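PDB 1RTW: transcriptional activator, putative from Pyrococcus furiosus, which is a putative transcriptional activator of the all-helical TENA/THI-4/PQQC family, its precise function being unassigned. Local coordinates for residues Leu66-Phe69 and Ala70-Tyr74; Trp136-Val139 and Arg140-Lys144. All coordinates share one frame; numbering follows the deposited sequence.

Overall arrangement
Contacts 1 and 2 are both local, each joining neighbouring turns of one helix: residues 66-74 form the opening turns of helix 66-89, and residues 136-144 the last turns of helix 118-142 and the chain leaving it. Their centres lie 28 Å apart and their nearest atoms about 16 Å apart, so they do not touch. Contact 1 is mostly buried, between helices 33-60 and 159-176 and against a second subunit; its polar links are regular backbone bonds, a serine hydroxyl and a glutamate salt bridge to helix 159-176. Contact 2 is only partly buried and touches no other subunit. There the i to i+4 backbone bonding becomes irregular, an asparagine amide lies on a tryptophan, and charged side chains line the more exposed part.

Contact 1 (Leu66-Phe69 and Ala70-Tyr74); sequences LPFF and AESIY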
ATOM      1  N   LEU B  66       7.536  17.146   0.327  1.00 23.74           N
ATOM      2  CA  LEU B  66       6.157  17.267  -0.128  1.00 22.57           C
ATOM      3  C   LEU B  66       5.980  18.307  -1.232  1.00 21.75           C
ATOM      4  O   LEU B  66       5.327  18.025  -2.232  1.00 22.30           O
ATOM      5  CB  LEU B  66       5.208  17.523   1.045  1.00 20.22           C
ATOM      6  CG  LEU B  66       5.171  16.346   2.027  1.00 21.95           C
ATOM      7  CD1 LEU B  66       4.228  16.632   3.182  1.00 20.82           C
ATOM      8  CD2 LEU B  66       4.744  15.080   1.308  1.00 19.33           C
ATOM      9  N   PRO B  67       6.582  19.507  -1.082  1.00 23.48           N
ATOM     10  CA  PRO B  67       6.454  20.550  -2.113  1.00 23.13           C
ATOM     11  C   PRO B  67       7.069  20.095  -3.447  1.00 22.25           C
ATOM     12  O   PRO B  67       6.510  20.348  -4.515  1.00 22.18           O
ATOM     13  CB  PRO B  67       7.248  21.723  -1.515  1.00 24.63           C
ATOM     14  CG  PRO B  67       7.100  21.522  -0.042  1.00 24.66           C
ATOM     15  CD  PRO B  67       7.320  20.032   0.085  1.00 23.93           C
ATOM     16  N   PHE B  68       8.217  19.424  -3.373  1.00 19.69           N
ATOM     17  CA  PHE B  68       8.902  18.927  -4.562  1.00 18.52           C
ATOM     18  C   PHE B  68       8.009  17.942  -5.312  1.00 16.74           C
ATOM     19  O   PHE B  68       7.839  18.042  -6.528  1.00 15.57           O
ATOM     20  CB  PHE B  68      10.231  18.260  -4.171  1.00 19.10           C
ATOM     21  CG  PHE B  68      10.755  17.289  -5.197  1.00 18.62           C
ATOM     22  CD1 PHE B  68      11.397  17.743  -6.342  1.00 17.19           C
ATOM     23  CD2 PHE B  68      10.578  15.920  -5.026  1.00 19.35           C
ATOM     24  CE1 PHE B  68      11.852  16.853  -7.304  1.00 16.19           C
ATOM     25  CE2 PHE B  68      11.032  15.023  -5.986  1.00 20.01           C
ATOM     26  CZ  PHE B  68      11.669  15.495  -7.126  1.00 21.30           C
ATOM     27  N   PHE B  69       7.442  16.992  -4.580  1.00 15.38           N
ATOM     28  CA  PHE B  69       6.569  16.000  -5.184  1.00 13.73           C
ATOM     29  C   PHE B  69       5.309  16.616  -5.750  1.00 13.94           C
ATOM     30  O   PHE B  69       4.838  16.190  -6.802  1.00 13.80           O
ATOM     31  CB  PHE B  69       6.234  14.890  -4.192  1.00 13.22           C
ATOM     32  CG  PHE B  69       7.238  13.761  -4.186  1.00 13.35           C
ATOM     33  CD1 PHE B  69       7.249  12.824  -5.214  1.00 12.97           C
ATOM     34  CD2 PHE B  69       8.156  13.628  -3.159  1.00 11.70           C
ATOM     35  CE1 PHE B  69       8.157  11.765  -5.213  1.00 14.85           C
ATOM     36  CE2 PHE B  69       9.071  12.573  -3.150  1.00 14.56           C
ATOM     37  CZ  PHE B  69       9.071  11.639  -4.177  1.00 12.77           C
ATOM     38  N   ALA B  70       4.771  17.630  -5.072  1.00 15.06           N
ATOM     39  CA  ALA B  70       3.562  18.297  -5.559  1.00 16.46           C
ATOM     40  C   ALA B  70       3.815  18.983  -6.898  1.00 17.13           C
ATOM     41  O   ALA B  70       3.021  18.843  -7.835  1.00 15.86           O
ATOM     42  CB  ALA B  70       3.062  19.297  -4.552  1.00 17.65           C
ATOM     43  N   GLU B  71       4.950  19.675  -6.981  1.00 17.85           N
ATOM     44  CA  GLU B  71       5.369  20.399  -8.173  1.00 21.68           C
ATOM     45  C   GLU B  71       5.768  19.464  -9.302  1.00 22.58           C
ATOM     46  O   GLU B  71       5.419  19.705 -10.458  1.00 24.03           O
ATOM     47  CB  GLU B  71       6.551  21.321  -7.844  1.00 25.85           C
ATOM     48  CG  GLU B  71       6.211  22.498  -6.928  1.00 31.64           C
ATOM     49  CD  GLU B  71       7.389  22.969  -6.082  1.00 37.22           C
ATOM     50  OE1 GLU B  71       7.135  23.580  -5.018  1.00 43.49           O
ATOM     51  OE2 GLU B  71       8.562  22.725  -6.459  1.00 35.58           O
ATOM     52  N   SER B  72       6.502  18.406  -8.964  1.00 22.45           N
ATOM     53  CA  SER B  72       6.963  17.439  -9.955  1.00 20.81           C
ATOM     54  C   SER B  72       5.815  16.681 -10.588  1.00 20.51           C
ATOM     55  O   SER B  72       5.769  16.531 -11.812  1.00 22.79           O
ATOM     56  CB  SER B  72       7.953  16.456  -9.341  1.00 20.33           C
ATOM     57  OG  SER B  72       9.086  17.138  -8.872  1.00 19.33           O
ATOM     58  N   ILE B  73       4.891  16.198  -9.766  1.00 19.56           N
ATOM     59  CA  ILE B  73       3.736  15.466 -10.292  1.00 17.23           C
ATOM     60  C   ILE B  73       2.917  16.362 -11.219  1.00 16.86           C
ATOM     61  O   ILE B  73       2.499  15.929 -12.302  1.00 14.89           O
ATOM     62  CB  ILE B  73       2.862  14.916  -9.167  1.00 15.97           C
ATOM     63  CG1 ILE B  73       3.619  13.796  -8.450  1.00 16.56           C
ATOM     64  CG2 ILE B  73       1.529  14.406  -9.713  1.00 15.65           C
ATOM     65  CD1 ILE B  73       2.861  13.212  -7.262  1.00 16.58           C
ATOM     66  N   TYR B  74       2.745  17.621 -10.820  1.00 15.32           N
ATOM     67  CA  TYR B  74       2.002  18.579 -11.628  1.00 16.77           C
ATOM     68  C   TYR B  74       2.747  18.795 -12.951  1.00 17.19           C
ATOM     69  O   TYR B  74       2.142  18.767 -14.020  1.00 16.37           O
ATOM     70  CB  TYR B  74       1.847  19.905 -10.877  1.00 21.22           C
ATOM     71  CG  TYR B  74       1.050  20.945 -11.633  1.00 24.91           C
ATOM     72  CD1 TYR B  74      -0.283  20.716 -11.986  1.00 27.61           C
ATOM     73  CD2 TYR B  74       1.638  22.140 -12.032  1.00 25.70           C
ATOM     74  CE1 TYR B  74      -1.006  21.657 -12.725  1.00 30.35           C
ATOM     75  CE2 TYR B  74       0.927  23.084 -12.765  1.00 28.23           C
ATOM     76  CZ  TYR B  74      -0.391  22.837 -13.110  1.00 30.29           C
ATOM     77  OH  TYR B  74      -1.095  23.766 -13.840  1.00 34.86           O
TER
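Four successive i to i+4 backbone bonds, from Ala70 N to Leu66 O through Ile73 N to Phe69 O, run in regular alpha-helical order. Ser72 adds a side-chain bond: its OG, anti to its own carbonyl carbon (chi1 -62°), turns back and donates to Phe68 O at 2.8 Å. That oxygen therefore takes two bonds from one residue, the hydroxyl coming from above the carbonyl plane and Ser72 N lying closer to that plane. The same hydroxyl sits over one face of the Phe68 ring, displaced toward its rim, with OG 3.2 Å from CE1. Phe68 CG, anti to the backbone N (chi1 158°), places the ring with that face toward the hydroxyl. The Phe68 ring in turn sets CE2 over the centre of a Phe69 ring face, 4.1 Å above its plane. Glu71 CG comes to 3.2 Å from Pro67 O, and the extended chain carries the carboxylate to a salt bridge with Arg167. Phe68 also packs on Ile168 and Ile171 of helix 159-176, Phe69 on Leu57 and Met58 of helix 33-60, and Ala70 on Ser77 of the second subunit. A serine hydroxyl bonded to the carbonyl four residues earlier is common in buried helices; here it belongs to the first turns of a long helix in an all-helical TENA/THI-4/PQQC bundle, at a subunit interface.

Contact 2 (Trp136-Val139 and Arg140-Lys144); sequences WKWV and RENLK
Asn142 lies with its amide flat over one face of the Trp138 indole, the two planes 18° apart. ND2 sits 3.3 Å above the ring system, nearest CE2, and CB makes a CH-pi contact with the six-membered ring, 3.9 Å from its centroid. Both first torsions bring the groups together: Trp138 CG is anti to its backbone N (chi1 -174°), and Asn142 CG is anti to its carbonyl carbon. The amide is also anchored at its nitrogen, since ND2 donates to Trp138 O at 3.1 Å in a nearly straight bond, with the oxygen in the amide plane. This is the C-terminal end of helix 118-142 in the helical bundle, where Asn142 N reaches back three residues to Val139 O, from above the carbonyl plane. The indole rests on Leu23 and Ala27 of helix 21-28. On another side of the helix Lys137 and Glu141 run alongside each other, pointing the same way, with Lys137 CG 3.5 Å from Glu141 OE2. Glu141 OE2 also lies in plane at the edge of the Arg140 guanidinium, in a long salt bridge with NH2, whereas Lys137 NZ pairs with Glu134.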
ATOM      1  N   TRP B 136      16.990  11.729 -25.009  1.00 28.54           N
ATOM      2  CA  TRP B 136      16.449  12.817 -25.797  1.00 26.74           C
ATOM      3  C   TRP B 136      17.473  13.931 -25.994  1.00 27.52           C
ATOM      4  O   TRP B 136      17.393  14.691 -26.956  1.00 26.43           O
ATOM      5  CB  TRP B 136      15.142  13.310 -25.181  1.00 23.92           C
ATOM      6  CG  TRP B 136      14.090  12.248 -25.277  1.00 23.87           C
ATOM      7  CD1 TRP B 136      13.697  11.384 -24.289  1.00 23.43           C
ATOM      8  CD2 TRP B 136      13.374  11.860 -26.454  1.00 21.70           C
ATOM      9  NE1 TRP B 136      12.791  10.483 -24.781  1.00 20.12           N
ATOM     10  CE2 TRP B 136      12.573  10.749 -26.099  1.00 21.44           C
ATOM     11  CE3 TRP B 136      13.331  12.340 -27.765  1.00 21.77           C
ATOM     12  CZ2 TRP B 136      11.744  10.107 -27.025  1.00 21.48           C
ATOM     13  CZ3 TRP B 136      12.507  11.698 -28.681  1.00 21.23           C
ATOM     14  CH2 TRP B 136      11.721  10.598 -28.303  1.00 21.59           C
ATOM     15  N   LYS B 137      18.462  13.994 -25.109  1.00 29.38           N
ATOM     16  CA  LYS B 137      19.517  14.993 -25.233  1.00 31.75           C
ATOM     17  C   LYS B 137      20.382  14.536 -26.411  1.00 32.80           C
ATOM     18  O   LYS B 137      20.787  15.345 -27.247  1.00 33.08           O
ATOM     19  CB  LYS B 137      20.345  15.068 -23.948  1.00 34.84           C
ATOM     20  CG  LYS B 137      21.095  16.378 -23.770  1.00 37.66           C
ATOM     21  CD  LYS B 137      21.573  16.570 -22.336  1.00 39.83           C
ATOM     22  CE  LYS B 137      22.541  15.477 -21.901  1.00 41.93           C
ATOM     23  NZ  LYS B 137      22.992  15.659 -20.492  1.00 42.35           N
ATOM     24  N   TRP B 138      20.613  13.225 -26.492  1.00 31.64           N
ATOM     25  CA  TRP B 138      21.392  12.654 -27.578  1.00 30.58           C
ATOM     26  C   TRP B 138      20.698  12.972 -28.895  1.00 31.17           C
ATOM     27  O   TRP B 138      21.339  13.364 -29.868  1.00 31.55           O
ATOM     28  CB  TRP B 138      21.513  11.138 -27.433  1.00 29.82           C
ATOM     29  CG  TRP B 138      22.431  10.524 -28.469  1.00 31.16           C
ATOM     30  CD1 TRP B 138      23.763  10.269 -28.329  1.00 30.60           C
ATOM     31  CD2 TRP B 138      22.090  10.137 -29.808  1.00 30.75           C
ATOM     32  NE1 TRP B 138      24.277   9.757 -29.496  1.00 32.02           N
ATOM     33  CE2 TRP B 138      23.274   9.667 -30.418  1.00 31.93           C
ATOM     34  CE3 TRP B 138      20.904  10.151 -30.550  1.00 30.96           C
ATOM     35  CZ2 TRP B 138      23.302   9.204 -31.743  1.00 33.75           C
ATOM     36  CZ3 TRP B 138      20.934   9.692 -31.868  1.00 32.92           C
ATOM     37  CH2 TRP B 138      22.130   9.228 -32.450  1.00 32.77           C
ATOM     38  N   VAL B 139      19.382  12.785 -28.918  1.00 31.56           N
ATOM     39  CA  VAL B 139      18.601  13.057 -30.112  1.00 31.76           C
ATOM     40  C   VAL B 139      18.703  14.521 -30.542  1.00 34.34           C
ATOM     41  O   VAL B 139      18.912  14.804 -31.718  1.00 34.66           O
ATOM     42  CB  VAL B 139      17.127  12.653 -29.920  1.00 29.03           C
ATOM     43  CG1 VAL B 139      16.296  13.121 -31.094  1.00 28.15           C
ATOM     44  CG2 VAL B 139      17.018  11.143 -29.795  1.00 27.31           C
ATOM     45  N   ARG B 140      18.588  15.448 -29.594  1.00 37.00           N
ATOM     46  CA  ARG B 140      18.674  16.869 -29.920  1.00 40.09           C
ATOM     47  C   ARG B 140      20.043  17.221 -30.500  1.00 39.76           C
ATOM     48  O   ARG B 140      20.152  18.062 -31.395  1.00 38.45           O
ATOM     49  CB  ARG B 140      18.423  17.734 -28.681  1.00 43.15           C
ATOM     50  CG  ARG B 140      18.479  19.236 -28.969  1.00 47.72           C
ATOM     51  CD  ARG B 140      18.468  20.069 -27.693  1.00 51.42           C
ATOM     52  NE  ARG B 140      19.572  19.719 -26.796  1.00 56.00           N
ATOM     53  CZ  ARG B 140      19.641  20.069 -25.514  1.00 58.06           C
ATOM     54  NH1 ARG B 140      18.671  20.788 -24.961  1.00 60.35           N
ATOM     55  NH2 ARG B 140      20.679  19.695 -24.777  1.00 57.69           N
ATOM     56  N   GLU B 141      21.065  16.523 -30.019  1.00 40.59           N
ATOM     57  CA  GLU B 141      22.439  16.747 -30.433  1.00 41.66           C
ATOM     58  C   GLU B 141      22.884  16.022 -31.694  1.00 42.31           C
ATOM     59  O   GLU B 141      23.993  16.243 -32.171  1.00 42.98           O
ATOM     60  CB  GLU B 141      23.376  16.419 -29.275  1.00 42.70           C
ATOM     61  CG  GLU B 141      23.174  17.349 -28.083  1.00 46.49           C
ATOM     62  CD  GLU B 141      23.836  16.863 -26.801  1.00 49.59           C
ATOM     63  OE1 GLU B 141      24.452  15.774 -26.796  1.00 50.54           O
ATOM     64  OE2 GLU B 141      23.731  17.579 -25.782  1.00 51.66           O
ATOM     65  N   ASN B 142      22.042  15.145 -32.226  1.00 42.32           N
ATOM     66  CA  ASN B 142      22.394  14.430 -33.445  1.00 43.24           C
ATOM     67  C   ASN B 142      21.316  14.601 -34.507  1.00 43.39           C
ATOM     68  O   ASN B 142      21.320  13.922 -35.534  1.00 42.92           O
ATOM     69  CB  ASN B 142      22.670  12.951 -33.155  1.00 43.10           C
ATOM     70  CG  ASN B 142      24.042  12.729 -32.530  1.00 44.71           C
ATOM     71  OD1 ASN B 142      25.041  12.562 -33.235  1.00 43.42           O
ATOM     72  ND2 ASN B 142      24.098  12.744 -31.202  1.00 45.38           N
ATOM     73  N   LEU B 143      20.438  15.566 -34.265  1.00 43.77           N
ATOM     74  CA  LEU B 143      19.335  15.886 -35.159  1.00 48.01           C
ATOM     75  C   LEU B 143      19.852  16.565 -36.433  1.00 52.71           C
ATOM     76  O   LEU B 143      20.352  17.695 -36.379  1.00 51.45           O
ATOM     77  CB  LEU B 143      18.356  16.814 -34.431  1.00 43.75           C
ATOM     78  CG  LEU B 143      16.917  16.954 -34.919  1.00 41.93           C
ATOM     79  CD1 LEU B 143      16.213  15.609 -34.857  1.00 40.54           C
ATOM     80  CD2 LEU B 143      16.190  17.967 -34.050  1.00 41.78           C
ATOM     81  N   LYS B 144      19.762  15.861 -37.565  1.00 59.77           N
ATOM     82  CA  LYS B 144      20.207  16.402 -38.853  1.00 66.87           C
ATOM     83  C   LYS B 144      19.369  17.628 -39.180  1.00 68.43           C
ATOM     84  O   LYS B 144      19.900  18.722 -39.377  1.00 66.53           O
ATOM     85  CB  LYS B 144      20.048  15.383 -39.982  1.00 73.95           C
ATOM     86  CG  LYS B 144      20.862  14.116 -39.837  1.00 79.72           C
ATOM     87  CD  LYS B 144      20.947  13.385 -41.171  1.00 83.92           C
ATOM     88  CE  LYS B 144      19.565  13.150 -41.775  1.00 86.74           C
ATOM     89  NZ  LYS B 144      19.631  12.543 -43.135  1.00 91.68           N
TER